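Local coordinates for histone-lysine N-methyltransferase, H3 lysine-9 specific SUVH4 (Arabidopsis thaliana, PDB 4QEO), which methylates histone H3 to set a mark of transcriptional repression, and binds methylated DNA through its SRA domain, at a contact of chain A with DNA. Residues are numbered along the deposited sequence; one frame, centred on the assembly and turned at random.

Contact 1: a contact of chain A with DNA. Residues 71-72, 111, 113, 180, 182. With nucleotides of chain B.
The backbone N of Arg72, at the first residue of helix 72-78, points at the DT9 phosphate and gives OP1 a nearly straight hydrogen bond of 3.0 Å (174° at H). Ser71 precedes it and only brushes the same oxygen with its carbon atoms. The start of the helix should add a favourable dipole towards this phosphate.

The side chain of Arg72 turns to the neighbouring phosphate. Bends at chi2 and chi3 (-70° and -53°) carry the guanidinium round to DA8. There Arg72 NH1 makes a salt bridge of 3.0 Å with DA8 OP1, and the oxygen lies in the guanidinium plane. Val111 CG2 sits over the centre of one face of the Arg72 guanidinium, 4.0 Å above it. This apolar backing probably limits how the group can tilt. Ser113 OG donates to the same OP1 of DA8 at 2.7 Å. Two side chains thus grip one phosphate oxygen.

Tyr182 serves the other phosphate. The Tyr182 hydroxyl OH donates to DT9 OP2 at 2.6 Å, and that oxygen lies at the ring edge. Arg72 CD rests over one face of the Tyr182 ring, towards the rim, 3.8 Å above the plane.

Arg180 NH2 meets OP2 of DA8 in a salt bridge, but this side chain is poorly ordered and the bond is bent. In the model the same NH2 of Arg180 also donates to Tyr182 OH at 2.9 Å, tilted from the guanidinium plane, but the disorder makes this bond tentative too. The bonds described here go to phosphate oxygens and not to base edges, so this patch probably reads backbone shape more than sequence.

The site is a phosphate clamp in the SRA domain. It is built from the start of helix 72-78, the beginning of strand 180-197, and the end of strand 106-112 with the loop that follows.

Contact 2: a contact of chain A with DNA. Residues 87, 111, 113, 115, 119, 128-130. With nucleotides of chain B.
The hydroxyl end of the Tyr128 ring lies over the C4, C5 and N4 side of the unpaired base 5CM7, a 5-methylcytosine, the planes nearly parallel and slipped. Tyr128 CZ comes to 3.5 Å from 5CM7 C4. With CG anti to the backbone N (chi1 -171°) and chi2 at 73°, the ring is brought over the base with its plane parallel to it. The Tyr128 hydroxyl OH donates to Val111 O at 2.9 Å from above the carbonyl plane. This bond fixes the far end of the ring. Tyr128 OH also comes to 3.4 Å from the methyl C5A of 5CM7, which Gly130 O touches lightly.

The edges of the base are held by hydrogen bonds. Asp119 faces the Watson-Crick edge with both oxygens. Asp119 OD1 accepts from 5CM7 N4 at 3.0 Å through its syn lone pair. The 2.6 Å between Asp119 OD2 and 5CM7 N3 would be a hydrogen bond if either the base N3 or the carboxylate carries a proton, which is not seen. Thr129 positions the carboxylate by donating to OD1 from both its backbone N and its hydroxyl OG1. Thr129 O also takes a bond from 5CM7 N4 at 2.8 Å. On the sugar edge, O2 of 5CM7 accepts from the backbone N of both Ser113 and Gln115.

By contrast, on the sugar-phosphate side the side-chain contacts are mostly carbon contacts from Gln115 to the deoxyribose, with Gln115 CG 3.7 Å from 5CM7 C1'. The Gln115 NE2 bonds back to Ser113 O. Gly87 N still gives 5CM7 OP1 a nearly straight bond of 2.9 Å.

The site is the SRA pocket for a flipped-out base. The edge bonds suit cytosine, while the tyrosine hydroxyl and Gly130 lie by the 5-methyl group; the pocket probably contributes in this way to the enzyme's binding of methylated DNA.

Contact 1: a contact of chain A with DNA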
loop_
_atom_site.group_PDB
_atom_site.type_symbol
_atom_site.label_atom_id
_atom_site.label_comp_id
_atom_site.label_asym_id
_atom_site.label_seq_id
_atom_site.Cartn_x
_atom_site.Cartn_y
_atom_site.Cartn_z
ATOM N N SER A 71 10.174 -2.005 -1.951
ATOM C CA SER A 71 11.453 -1.562 -2.502
ATOM C C SER A 71 12.541 -1.608 -1.421
ATOM O O SER A 71 12.216 -1.621 -0.231
ATOM C CB SER A 71 11.327 -0.137 -3.048
ATOM O OG SER A 71 11.220 0.798 -1.983
ATOM N N ARG A 72 13.819 -1.658 -1.816
ATOM C CA ARG A 72 14.921 -1.544 -0.848
ATOM C C ARG A 72 14.829 -0.172 -0.163
ATOM O O ARG A 72 15.029 -0.026 1.061
ATOM C CB ARG A 72 16.299 -1.740 -1.536
ATOM C CG ARG A 72 16.621 -3.194 -1.989
ATOM C CD ARG A 72 16.877 -4.147 -0.756
ATOM N NE ARG A 72 17.898 -3.537 0.088
ATOM C CZ ARG A 72 19.181 -3.885 0.081
ATOM N NH1 ARG A 72 19.607 -4.903 -0.664
ATOM N NH2 ARG A 72 20.037 -3.218 0.840
ATOM N N VAL A 111 19.733 -9.100 3.610
ATOM C CA VAL A 111 18.757 -9.272 2.549
ATOM C C VAL A 111 19.227 -10.377 1.608
ATOM O O VAL A 111 20.358 -10.345 1.117
ATOM C CB VAL A 111 18.596 -7.963 1.736
ATOM C CG1 VAL A 111 17.620 -8.171 0.589
ATOM C CG2 VAL A 111 18.143 -6.814 2.651
ATOM N N SER A 113 18.579 -11.886 -1.980
ATOM C CA SER A 113 17.893 -11.499 -3.204
ATOM C C SER A 113 18.368 -12.362 -4.344
ATOM O O SER A 113 18.096 -12.064 -5.498
ATOM C CB SER A 113 18.160 -10.029 -3.514
ATOM O OG SER A 113 17.438 -9.229 -2.594
ATOM N N ARG A 180 9.141 -6.396 -7.920
ATOM C CA ARG A 180 9.767 -7.065 -6.796
ATOM C C ARG A 180 9.217 -6.659 -5.432
ATOM O O ARG A 180 8.783 -5.561 -5.242
ATOM C CB ARG A 180 11.262 -6.869 -6.837
ATOM C CG ARG A 180 11.983 -8.038 -6.219
ATOM C CD ARG A 180 13.198 -8.497 -6.997
ATOM N NE ARG A 180 14.320 -8.099 -6.221
ATOM C CZ ARG A 180 15.579 -8.250 -6.562
ATOM N NH1 ARG A 180 15.888 -8.827 -7.705
ATOM N NH2 ARG A 180 16.496 -7.815 -5.753
ATOM N N TYR A 182 9.916 -7.386 -1.018
ATOM C CA TYR A 182 10.844 -7.885 -0.012
ATOM C C TYR A 182 10.050 -8.249 1.235
ATOM O O TYR A 182 9.354 -7.410 1.783
ATOM C CB TYR A 182 11.886 -6.811 0.298
ATOM C CG TYR A 182 12.771 -6.516 -0.890
ATOM C CD1 TYR A 182 12.443 -5.509 -1.799
ATOM C CD2 TYR A 182 13.923 -7.261 -1.119
ATOM C CE1 TYR A 182 13.252 -5.246 -2.914
ATOM C CE2 TYR A 182 14.737 -7.007 -2.226
ATOM C CZ TYR A 182 14.398 -6.001 -3.118
ATOM O OH TYR A 182 15.211 -5.750 -4.219
ATOM P P DA B 8 19.425 -6.582 -4.016
ATOM O OP1 DA B 8 18.817 -6.942 -2.774
ATOM O OP2 DA B 8 18.747 -6.873 -5.228
ATOM O "O5'" DA B 8 19.570 -5.017 -3.875
ATOM C "C5'" DA B 8 19.862 -4.222 -5.007
ATOM C "C4'" DA B 8 18.929 -3.043 -5.066
ATOM O "O4'" DA B 8 19.553 -2.003 -5.825
ATOM C "C3'" DA B 8 17.630 -3.331 -5.798
ATOM O "O3'" DA B 8 16.615 -2.448 -5.326
ATOM C "C2'" DA B 8 18.031 -3.136 -7.246
ATOM C "C1'" DA B 8 19.169 -2.118 -7.180
ATOM N N9 DA B 8 20.367 -2.427 -7.950
ATOM C C8 DA B 8 20.938 -3.643 -8.212
ATOM N N7 DA B 8 22.051 -3.567 -8.894
ATOM C C5 DA B 8 22.235 -2.207 -9.079
ATOM C C6 DA B 8 23.238 -1.467 -9.729
ATOM N N6 DA B 8 24.292 -2.015 -10.326
ATOM N N1 DA B 8 23.124 -0.127 -9.727
ATOM C C2 DA B 8 22.066 0.425 -9.131
ATOM N N3 DA B 8 21.067 -0.160 -8.482
ATOM C C4 DA B 8 21.211 -1.494 -8.496
ATOM P P DT B 9 15.110 -2.532 -5.679
ATOM O OP1 DT B 9 14.374 -1.797 -4.719
ATOM O OP2 DT B 9 14.788 -3.897 -5.938
ATOM O "O5'" DT B 9 15.063 -1.745 -7.052
ATOM C "C5'" DT B 9 15.211 -0.325 -7.086
ATOM C "C4'" DT B 9 15.424 0.171 -8.497
ATOM O "O4'" DT B 9 16.728 -0.176 -8.953
ATOM C "C3'" DT B 9 14.472 -0.376 -9.562
ATOM O "O3'" DT B 9 13.429 0.556 -9.785
ATOM C "C2'" DT B 9 15.337 -0.516 -10.801
ATOM C "C1'" DT B 9 16.723 -0.090 -10.353
ATOM N N1 DT B 9 17.821 -0.915 -10.839
ATOM C C2 DT B 9 18.883 -0.301 -11.458
ATOM O O2 DT B 9 18.926 0.892 -11.674
ATOM N N3 DT B 9 19.892 -1.147 -11.826
ATOM C C4 DT B 9 19.951 -2.507 -11.627
ATOM O O4 DT B 9 20.931 -3.131 -11.995
ATOM C C5 DT B 9 18.816 -3.080 -10.952
ATOM C C7 DT B 9 18.783 -4.555 -10.711
ATOM C C6 DT B 9 17.828 -2.264 -10.582
#

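Contact 2: a contact of chain A with DNA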
loop_
_atom_site.group_PDB
_atom_site.type_symbol
_atom_site.label_atom_id
_atom_site.label_comp_id
_atom_site.label_asym_id
_atom_site.label_seq_id
_atom_site.Cartn_x
_atom_site.Cartn_y
_atom_site.Cartn_z
ATOM N N GLY A 87 23.754 -5.990 1.097
ATOM C CA GLY A 87 22.992 -7.099 1.642
ATOM C C GLY A 87 23.037 -7.133 3.156
ATOM O O GLY A 87 22.088 -7.568 3.812
ATOM N N VAL A 111 19.733 -9.100 3.610
ATOM C CA VAL A 111 18.757 -9.272 2.549
ATOM C C VAL A 111 19.227 -10.377 1.608
ATOM O O VAL A 111 20.358 -10.345 1.117
ATOM C CB VAL A 111 18.596 -7.963 1.736
ATOM C CG1 VAL A 111 17.620 -8.171 0.589
ATOM C CG2 VAL A 111 18.143 -6.814 2.651
ATOM N N SER A 113 18.579 -11.886 -1.980
ATOM C CA SER A 113 17.893 -11.499 -3.204
ATOM C C SER A 113 18.368 -12.362 -4.344
ATOM O O SER A 113 18.096 -12.064 -5.498
ATOM C CB SER A 113 18.160 -10.029 -3.514
ATOM O OG SER A 113 17.438 -9.229 -2.594
ATOM N N GLN A 115 21.382 -12.932 -5.449
ATOM C CA GLN A 115 22.397 -12.312 -6.300
ATOM C C GLN A 115 23.779 -12.956 -6.176
ATOM O O GLN A 115 24.642 -12.765 -7.032
ATOM C CB GLN A 115 22.481 -10.833 -5.964
ATOM C CG GLN A 115 21.119 -10.176 -6.004
ATOM C CD GLN A 115 20.642 -10.047 -7.421
ATOM O OE1 GLN A 115 21.367 -9.550 -8.268
ATOM N NE2 GLN A 115 19.442 -10.530 -7.702
ATOM N N ASP A 119 24.790 -18.467 -2.417
ATOM C CA ASP A 119 23.650 -18.477 -1.477
ATOM C C ASP A 119 22.843 -19.770 -1.655
ATOM O O ASP A 119 22.612 -20.195 -2.778
ATOM C CB ASP A 119 22.699 -17.280 -1.709
ATOM C CG ASP A 119 23.288 -15.942 -1.274
ATOM O OD1 ASP A 119 24.321 -15.926 -0.558
ATOM O OD2 ASP A 119 22.693 -14.894 -1.646
ATOM N N TYR A 128 24.133 -18.263 3.771
ATOM C CA TYR A 128 24.210 -16.907 3.218
ATOM C C TYR A 128 25.670 -16.547 2.963
ATOM O O TYR A 128 26.515 -16.645 3.867
ATOM C CB TYR A 128 23.612 -15.932 4.229
ATOM C CG TYR A 128 23.424 -14.523 3.713
ATOM C CD1 TYR A 128 22.415 -14.222 2.812
ATOM C CD2 TYR A 128 24.245 -13.492 4.146
ATOM C CE1 TYR A 128 22.230 -12.899 2.359
ATOM C CE2 TYR A 128 24.066 -12.197 3.715
ATOM C CZ TYR A 128 23.061 -11.903 2.821
ATOM O OH TYR A 128 22.898 -10.603 2.402
ATOM N N THR A 129 25.980 -16.158 1.729
ATOM C CA THR A 129 27.338 -15.778 1.412
ATOM C C THR A 129 27.657 -14.421 2.013
ATOM O O THR A 129 26.813 -13.526 2.008
ATOM C CB THR A 129 27.557 -15.724 -0.095
ATOM O OG1 THR A 129 26.948 -16.869 -0.694
ATOM C CG2 THR A 129 29.067 -15.703 -0.439
ATOM N N GLY A 130 28.885 -14.258 2.505
ATOM C CA GLY A 130 29.337 -12.943 2.921
ATOM C C GLY A 130 29.369 -11.950 1.762
ATOM O O GLY A 130 29.185 -12.318 0.602
ATOM N N1 5CM B 7 22.928 -10.091 -1.809
ATOM C C2 5CM B 7 22.519 -11.426 -1.910
ATOM N N3 5CM B 7 23.125 -12.408 -1.241
ATOM C C4 5CM B 7 24.138 -12.161 -0.456
ATOM C C5 5CM B 7 24.585 -10.777 -0.339
ATOM C C5A 5CM B 7 25.742 -10.470 0.534
ATOM C C6 5CM B 7 23.954 -9.794 -1.054
ATOM O O2 5CM B 7 21.582 -11.731 -2.587
ATOM N N4 5CM B 7 24.752 -13.099 0.210
ATOM C "C1'" 5CM B 7 22.283 -9.087 -2.624
ATOM C "C2'" 5CM B 7 21.853 -7.750 -2.044
ATOM C "C3'" 5CM B 7 21.917 -6.876 -3.273
ATOM C "C4'" 5CM B 7 23.185 -7.372 -3.940
ATOM O "O4'" 5CM B 7 23.235 -8.738 -3.607
ATOM O "O3'" 5CM B 7 20.847 -7.144 -4.163
ATOM C "C5'" 5CM B 7 24.471 -6.621 -3.582
ATOM O "O5'" 5CM B 7 24.780 -6.517 -2.216
ATOM P P 5CM B 7 26.237 -6.394 -1.675
ATOM O OP1 5CM B 7 26.190 -6.631 -0.271
ATOM O OP2 5CM B 7 27.123 -7.125 -2.506
#

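The C-alpha centres of contact 1 and contact 2 lie about 12 Å apart in the SRA domain. They share Val111, from strand 106-112, and Ser113, in the loop just after it. Ser113 uses its side chain in contact 1 and its backbone in contact 2, so one short segment links the two sites. Contact 2 houses the extruded nucleotide, while contact 1 holds the next two phosphates of the same strand. Together they probably stabilise the strand where it leaves and re-enters the duplex. This would help to bring the histone H3 methyltransferase to methylated DNA.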